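PDB 2PH5: homospermidine synthase from Legionella pneumophila subsp. pneumophila str. Philadelphia 1, which probably makes the polyamine homospermidine and binds NAD. Local coordinates for residues R368-Y373 / T442-L447. Sequence-based numbering, arbitrary orientation.
Sequences RGAYWY and TDWTPL. With SO4 (sulfate ion), chain B.
A370 and T442 face each other as an antiparallel hydrogen-bonded pair, with CA of A370 5.4 Å from CA of T442 and two backbone bonds of unequal quality between them. T442 N donates to A370 O at 3.0 Å, while the return bond, A370 N to T442 O at 3.2 Å, is weak, its N-H...O angle being 124°. Both side chains leave on the same face of the sheet, where the methyl CG2 of T442 lies 3.7 Å from CB of A370. OG1 of T442 stands opposite the backbone N (chi1 173°), turned toward the following residues, and accepts from W444 N at 3.0 Å, which defines an ST turn. This turn begins as strand 436-442, outermost of its mixed sheet within the chain, gives way to loop, while strand 370-378 is just starting; the pair therefore closes one end of the strand pairing in the part of the chain assigned to the saccharopine dehydrogenase C-terminal family. Beyond the turn, the W444 indole presents its edge to A370, CE3 being 4.4 Å from CB, and its ring also meets that of W279. A370 CB further touches M364 of the neighbouring strand 352-364. G369 precedes the pair; at its positive phi of 117° a side chain would run into the carbonyl before it and crowd T442 O, so the absence of a CB suits this backbone. Away from the sheet, NH1 of R368 makes a weak hydrogen bond of 2.9 Å to O3 of a sulfate, probably from the crystallisation liquor; this oxygen lies at the guanidinium edge, close to its plane.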
# COMPACT_ATOMS: atom_id res chain seq x y z
N ARG A 368 -18.89 -25.26 14.05
CA ARG A 368 -17.51 -25.68 14.30
C ARG A 368 -16.56 -24.49 14.23
O ARG A 368 -15.45 -24.54 14.78
CB ARG A 368 -17.05 -26.71 13.26
CG ARG A 368 -17.90 -27.96 13.14
CD ARG A 368 -17.69 -28.91 14.29
NE ARG A 368 -16.28 -29.23 14.50
CZ ARG A 368 -15.86 -30.06 15.45
NH1 ARG A 368 -16.74 -30.63 16.26
NH2 ARG A 368 -14.56 -30.31 15.61
N GLY A 369 -16.98 -23.44 13.54
CA GLY A 369 -16.16 -22.25 13.39
C GLY A 369 -15.80 -22.02 11.93
O GLY A 369 -16.10 -22.85 11.08
N ALA A 370 -15.17 -20.89 11.63
CA ALA A 370 -14.79 -20.62 10.24
C ALA A 370 -13.81 -21.70 9.81
O ALA A 370 -12.96 -22.13 10.58
CB ALA A 370 -14.17 -19.25 10.11
N TYR A 371 -13.94 -22.13 8.56
CA TYR A 371 -13.09 -23.17 8.00
C TYR A 371 -12.41 -22.70 6.71
O TYR A 371 -13.06 -22.15 5.82
CB TYR A 371 -13.94 -24.40 7.69
CG TYR A 371 -13.15 -25.62 7.29
CD1 TYR A 371 -12.48 -26.38 8.25
CD2 TYR A 371 -13.10 -26.04 5.97
CE1 TYR A 371 -11.78 -27.53 7.90
CE2 TYR A 371 -12.41 -27.18 5.60
CZ TYR A 371 -11.75 -27.92 6.58
OH TYR A 371 -11.07 -29.06 6.22
N TRP A 372 -11.11 -22.93 6.62
CA TRP A 372 -10.35 -22.55 5.44
C TRP A 372 -9.65 -23.77 4.88
O TRP A 372 -8.88 -24.43 5.58
CB TRP A 372 -9.29 -21.51 5.79
CG TRP A 372 -8.59 -20.92 4.60
CD1 TRP A 372 -8.87 -19.72 3.99
CD2 TRP A 372 -7.45 -21.46 3.91
NE1 TRP A 372 -7.98 -19.49 2.97
CE2 TRP A 372 -7.10 -20.54 2.90
CE3 TRP A 372 -6.70 -22.64 4.05
CZ2 TRP A 372 -6.03 -20.76 2.03
CZ3 TRP A 372 -5.63 -22.86 3.18
CH2 TRP A 372 -5.31 -21.92 2.18
N TYR A 373 -9.92 -24.07 3.62
CA TYR A 373 -9.31 -25.21 2.96
C TYR A 373 -8.65 -24.70 1.69
O TYR A 373 -9.28 -23.99 0.91
CB TYR A 373 -10.36 -26.26 2.62
CG TYR A 373 -9.77 -27.51 2.03
CD1 TYR A 373 -9.45 -27.58 0.68
CD2 TYR A 373 -9.49 -28.62 2.84
CE1 TYR A 373 -8.88 -28.72 0.14
CE2 TYR A 373 -8.92 -29.77 2.31
CZ TYR A 373 -8.61 -29.81 0.96
OH TYR A 373 -8.08 -30.95 0.39
N THR A 442 -10.95 -22.05 12.76
CA THR A 442 -10.53 -20.89 13.53
C THR A 442 -11.71 -20.22 14.20
O THR A 442 -12.82 -20.23 13.68
CB THR A 442 -9.84 -19.83 12.66
OG1 THR A 442 -9.61 -18.66 13.46
CG2 THR A 442 -10.70 -19.45 11.47
N ASP A 443 -11.45 -19.63 15.37
CA ASP A 443 -12.47 -18.94 16.15
C ASP A 443 -12.54 -17.48 15.73
O ASP A 443 -13.20 -16.67 16.38
CB ASP A 443 -12.15 -19.03 17.65
CG ASP A 443 -10.78 -18.45 18.00
OD1 ASP A 443 -10.43 -18.44 19.20
OD2 ASP A 443 -10.06 -18.00 17.09
N TRP A 444 -11.85 -17.14 14.65
CA TRP A 444 -11.84 -15.77 14.16
C TRP A 444 -13.17 -15.35 13.54
O TRP A 444 -13.88 -16.17 12.95
CB TRP A 444 -10.76 -15.62 13.08
CG TRP A 444 -10.95 -14.38 12.25
CD1 TRP A 444 -10.43 -13.14 12.51
CD2 TRP A 444 -11.76 -14.23 11.07
NE1 TRP A 444 -10.87 -12.24 11.57
CE2 TRP A 444 -11.69 -12.88 10.68
CE3 TRP A 444 -12.55 -15.12 10.32
CZ2 TRP A 444 -12.37 -12.39 9.55
CZ3 TRP A 444 -13.23 -14.62 9.20
CH2 TRP A 444 -13.13 -13.27 8.83
N THR A 445 -13.51 -14.08 13.68
CA THR A 445 -14.71 -13.51 13.06
C THR A 445 -14.35 -12.06 12.81
O THR A 445 -13.46 -11.52 13.46
CB THR A 445 -15.97 -13.55 13.96
OG1 THR A 445 -16.06 -12.32 14.69
CG2 THR A 445 -15.91 -14.71 14.93
N PRO A 446 -15.04 -11.40 11.87
CA PRO A 446 -14.73 -9.99 11.60
C PRO A 446 -15.15 -9.07 12.74
O PRO A 446 -15.03 -7.85 12.64
CB PRO A 446 -15.50 -9.70 10.31
CG PRO A 446 -16.67 -10.62 10.41
CD PRO A 446 -16.06 -11.91 10.93
N LEU A 447 -15.64 -9.68 13.81
CA LEU A 447 -16.11 -8.92 14.97
C LEU A 447 -15.09 -8.81 16.10
O LEU A 447 -15.19 -7.92 16.94
CB LEU A 447 -17.41 -9.53 15.49
CG LEU A 447 -18.66 -8.66 15.43
CD1 LEU A 447 -18.76 -7.94 14.11
CD2 LEU A 447 -19.89 -9.54 15.66
S SO4 B . -16.91 -31.94 19.13
O1 SO4 B . -16.88 -32.68 20.40
O2 SO4 B . -18.18 -31.20 19.01
O3 SO4 B . -16.78 -32.89 18.00
O4 SO4 B . -15.78 -30.99 19.10